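Local coordinates for ABC-type transport system, sugar-family extracellular solute-binding protein (Peptoclostridium difficile 630, PDB 6HNI) that binds tyrosine, probably for uptake by an ABC-type transporter, and also has adhesive properties, at residues 171-176 against 187-192. The protein carries 1 engineered substitution. Sequence-based numbering, arbitrary orientation.
Sequences VQVDAL and VVEKGI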
ATOM      1  N   VAL A 171       5.631  -9.624  -6.142  1.00 14.82           N
ATOM      2  CA  VAL A 171       6.708  -8.855  -6.703  1.00 14.52           C
ATOM      3  C   VAL A 171       7.663  -8.367  -5.606  1.00 13.77           C
ATOM      4  O   VAL A 171       8.887  -8.421  -5.779  1.00 14.49           O
ATOM      5  CB  VAL A 171       6.141  -7.646  -7.531  1.00 17.18           C
ATOM      6  CG1 VAL A 171       7.250  -6.714  -7.931  1.00 20.72           C
ATOM      7  CG2 VAL A 171       5.389  -8.146  -8.750  1.00 19.48           C
ATOM      8  N   GLN A 172       7.130  -7.920  -4.470  1.00 12.36           N
ATOM      9  CA  GLN A 172       7.955  -7.431  -3.397  1.00 11.48           C
ATOM     10  C   GLN A 172       8.767  -8.579  -2.716  1.00 12.30           C
ATOM     11  O   GLN A 172       9.928  -8.354  -2.368  1.00 12.76           O
ATOM     12  CB  GLN A 172       7.089  -6.734  -2.363  1.00 10.95           C
ATOM     13  CG  GLN A 172       6.519  -5.386  -2.909  1.00 11.04           C
ATOM     14  CD  GLN A 172       5.553  -4.732  -1.944  1.00 11.99           C
ATOM     15  OE1 GLN A 172       5.937  -4.195  -0.913  1.00 12.17           O
ATOM     16  NE2 GLN A 172       4.262  -4.800  -2.288  1.00 12.88           N
ATOM     17  N   VAL A 173       8.142  -9.742  -2.545  1.00 11.59           N
ATOM     18  CA  VAL A 173       8.878 -10.914  -2.001  1.00 12.07           C
ATOM     19  C   VAL A 173      10.022 -11.258  -2.946  1.00 12.90           C
ATOM     20  O   VAL A 173      11.136 -11.571  -2.472  1.00 14.82           O
ATOM     21  CB  VAL A 173       7.889 -12.041  -1.725  1.00 12.09           C
ATOM     22  CG1 VAL A 173       8.660 -13.342  -1.356  1.00 13.06           C
ATOM     23  CG2 VAL A 173       6.937 -11.687  -0.600  1.00 14.96           C
ATOM     24  N   ASP A 174       9.801 -11.250  -4.252  1.00 13.70           N
ATOM     25  CA  ASP A 174      10.904 -11.545  -5.203  1.00 15.81           C
ATOM     26  C   ASP A 174      12.049 -10.541  -5.031  1.00 13.58           C
ATOM     27  O   ASP A 174      13.229 -10.920  -5.084  1.00 15.81           O
ATOM     28  CB  ASP A 174      10.441 -11.488  -6.644  1.00 17.39           C
ATOM     29  CG  ASP A 174       9.612 -12.641  -7.033  1.00 25.16           C
ATOM     30  OD1 ASP A 174       9.581 -13.644  -6.308  1.00 35.22           O
ATOM     31  OD2 ASP A 174       8.969 -12.554  -8.098  1.00 37.18           O
ATOM     32  N   ALA A 175      11.682  -9.253  -4.899  1.00 13.50           N
ATOM     33  CA  ALA A 175      12.674  -8.185  -4.652  1.00 13.23           C
ATOM     34  C   ALA A 175      13.445  -8.401  -3.356  1.00 13.25           C
ATOM     35  O   ALA A 175      14.669  -8.191  -3.323  1.00 14.57           O
ATOM     36  CB  ALA A 175      12.039  -6.816  -4.685  1.00 14.23           C
ATOM     37  N   LEU A 176      12.733  -8.818  -2.308  1.00 12.40           N
ATOM     38  CA  LEU A 176      13.379  -9.125  -1.049  1.00 13.26           C
ATOM     39  C   LEU A 176      14.399 -10.254  -1.183  1.00 13.44           C
ATOM     40  O   LEU A 176      15.531 -10.177  -0.659  1.00 14.18           O
ATOM     41  CB  LEU A 176      12.333  -9.494  -0.013  1.00 13.65           C
ATOM     42  CG  LEU A 176      12.846  -9.870   1.343  1.00 15.57           C
ATOM     43  CD1 LEU A 176      13.615  -8.769   1.994  1.00 18.08           C
ATOM     44  CD2 LEU A 176      11.684 -10.241   2.237  1.00 17.43           C
ATOM     45  N   VAL A 187      16.118 -15.569   3.730  1.00 15.28           N
ATOM     46  CA  VAL A 187      14.719 -15.157   3.822  1.00 14.51           C
ATOM     47  C   VAL A 187      13.891 -16.392   4.165  1.00 14.40           C
ATOM     48  O   VAL A 187      14.063 -17.443   3.543  1.00 17.35           O
ATOM     49  CB  VAL A 187      14.203 -14.585   2.489  1.00 15.48           C
ATOM     50  CG1 VAL A 187      12.705 -14.255   2.527  1.00 16.18           C
ATOM     51  CG2 VAL A 187      15.025 -13.377   2.140  1.00 17.72           C
ATOM     52  N   VAL A 188      13.016 -16.264   5.139  1.00 14.13           N
ATOM     53  CA  VAL A 188      12.025 -17.295   5.465  1.00 13.66           C
ATOM     54  C   VAL A 188      10.633 -16.746   5.127  1.00 13.39           C
ATOM     55  O   VAL A 188      10.211 -15.727   5.697  1.00 14.32           O
ATOM     56  CB  VAL A 188      12.093 -17.657   6.955  1.00 15.05           C
ATOM     57  CG1 VAL A 188      11.073 -18.727   7.267  1.00 16.40           C
ATOM     58  CG2 VAL A 188      13.485 -18.129   7.329  1.00 16.77           C
ATOM     59  N   GLU A 189       9.965 -17.395   4.181  1.00 15.34           N
ATOM     60  CA  GLU A 189       8.650 -16.990   3.706  1.00 15.70           C
ATOM     61  C   GLU A 189       7.524 -17.709   4.391  1.00 16.05           C
ATOM     62  O   GLU A 189       7.651 -18.947   4.652  1.00 18.51           O
ATOM     63  CB  GLU A 189       8.472 -17.291   2.224  1.00 20.21           C
ATOM     64  CG  GLU A 189       9.394 -16.584   1.308  1.00 23.94           C
ATOM     65  CD  GLU A 189       9.195 -17.069  -0.117  1.00 25.69           C
ATOM     66  OE1 GLU A 189       8.067 -16.984  -0.662  1.00 31.72           O
ATOM     67  OE2 GLU A 189      10.168 -17.559  -0.692  1.00 38.77           O
ATOM     68  N   LYS A 190       6.449 -16.985   4.668  1.00 14.94           N
ATOM     69  CA  LYS A 190       5.216 -17.605   5.121  1.00 15.14           C
ATOM     70  C   LYS A 190       4.064 -17.053   4.284  1.00 14.18           C
ATOM     71  O   LYS A 190       3.515 -15.976   4.547  1.00 15.98           O
ATOM     72  CB  LYS A 190       5.010 -17.392   6.614  1.00 17.61           C
ATOM     73  CG  LYS A 190       3.795 -18.072   7.211  1.00 21.57           C
ATOM     74  CD  LYS A 190       3.901 -19.585   7.089  1.00 24.51           C
ATOM     75  CE  LYS A 190       2.774 -20.319   7.831  1.00 31.05           C
ATOM     76  NZ  LYS A 190       2.623 -21.745   7.427  1.00 33.56           N
ATOM     77  N   GLY A 191       3.734 -17.778   3.231  1.00 15.46           N
ATOM     78  CA  GLY A 191       2.614 -17.460   2.394  1.00 14.75           C
ATOM     79  C   GLY A 191       1.308 -17.892   3.010  1.00 14.64           C
ATOM     80  O   GLY A 191       1.166 -19.072   3.390  1.00 20.14           O
ATOM     81  N   ILE A 192       0.361 -16.954   3.102  1.00 14.29           N
ATOM     82  CA  ILE A 192      -1.001 -17.226   3.573  1.00 14.63           C
ATOM     83  C   ILE A 192      -2.037 -16.694   2.573  1.00 13.55           C
ATOM     84  O   ILE A 192      -1.673 -16.009   1.603  1.00 15.78           O
ATOM     85  CB  ILE A 192      -1.218 -16.607   4.968  1.00 14.38           C
ATOM     86  CG1 ILE A 192      -1.128 -15.059   4.896  1.00 16.01           C
ATOM     87  CG2 ILE A 192      -0.247 -17.223   5.997  1.00 16.09           C
ATOM     88  CD1 ILE A 192      -1.580 -14.379   6.152  1.00 17.86           C
TER
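The carboxylate of E189 is held at both oxygens while its flat face lies against V173: OE1 shares a hydrogen bond with the hydroxyl of Y162, and OE2 forms a salt bridge with K177. On V173, CG1 stands over the plane of this carboxylate, 3.8 Å from OE1 of E189 and 4.0 Å from its CD. That methyl is the branch anti to the backbone N (chi1 172°), which carries it off the helix toward the strand. With both oxygens engaged, the carboxylate's rotation is largely fixed, and the lysine probably steadies its negative charge at the edge of an apolar patch. No hydrogen bond joins the two segments directly.

Three residues further along the helix, the contact becomes purely apolar. CD2 of L176 meets CG1 of V187 at 4.2 Å, the two side chains crossing at a slant at the closer of the two CA pairings, with 7.9 Å between the CA atoms of L176 and V187. Both residues also rest on V160 of strand 157-163, and L176 reaches L145 of helix 141-145 as well.

The arrangement is that of a beta-alpha-beta crossover: helix 167-183 connects strand 157-163 to strand 186-192, its parallel neighbour at one border of a four-stranded sheet. Helix 167-183 packs on one face of this border strand, while V188 and K190 touch helix 198-205.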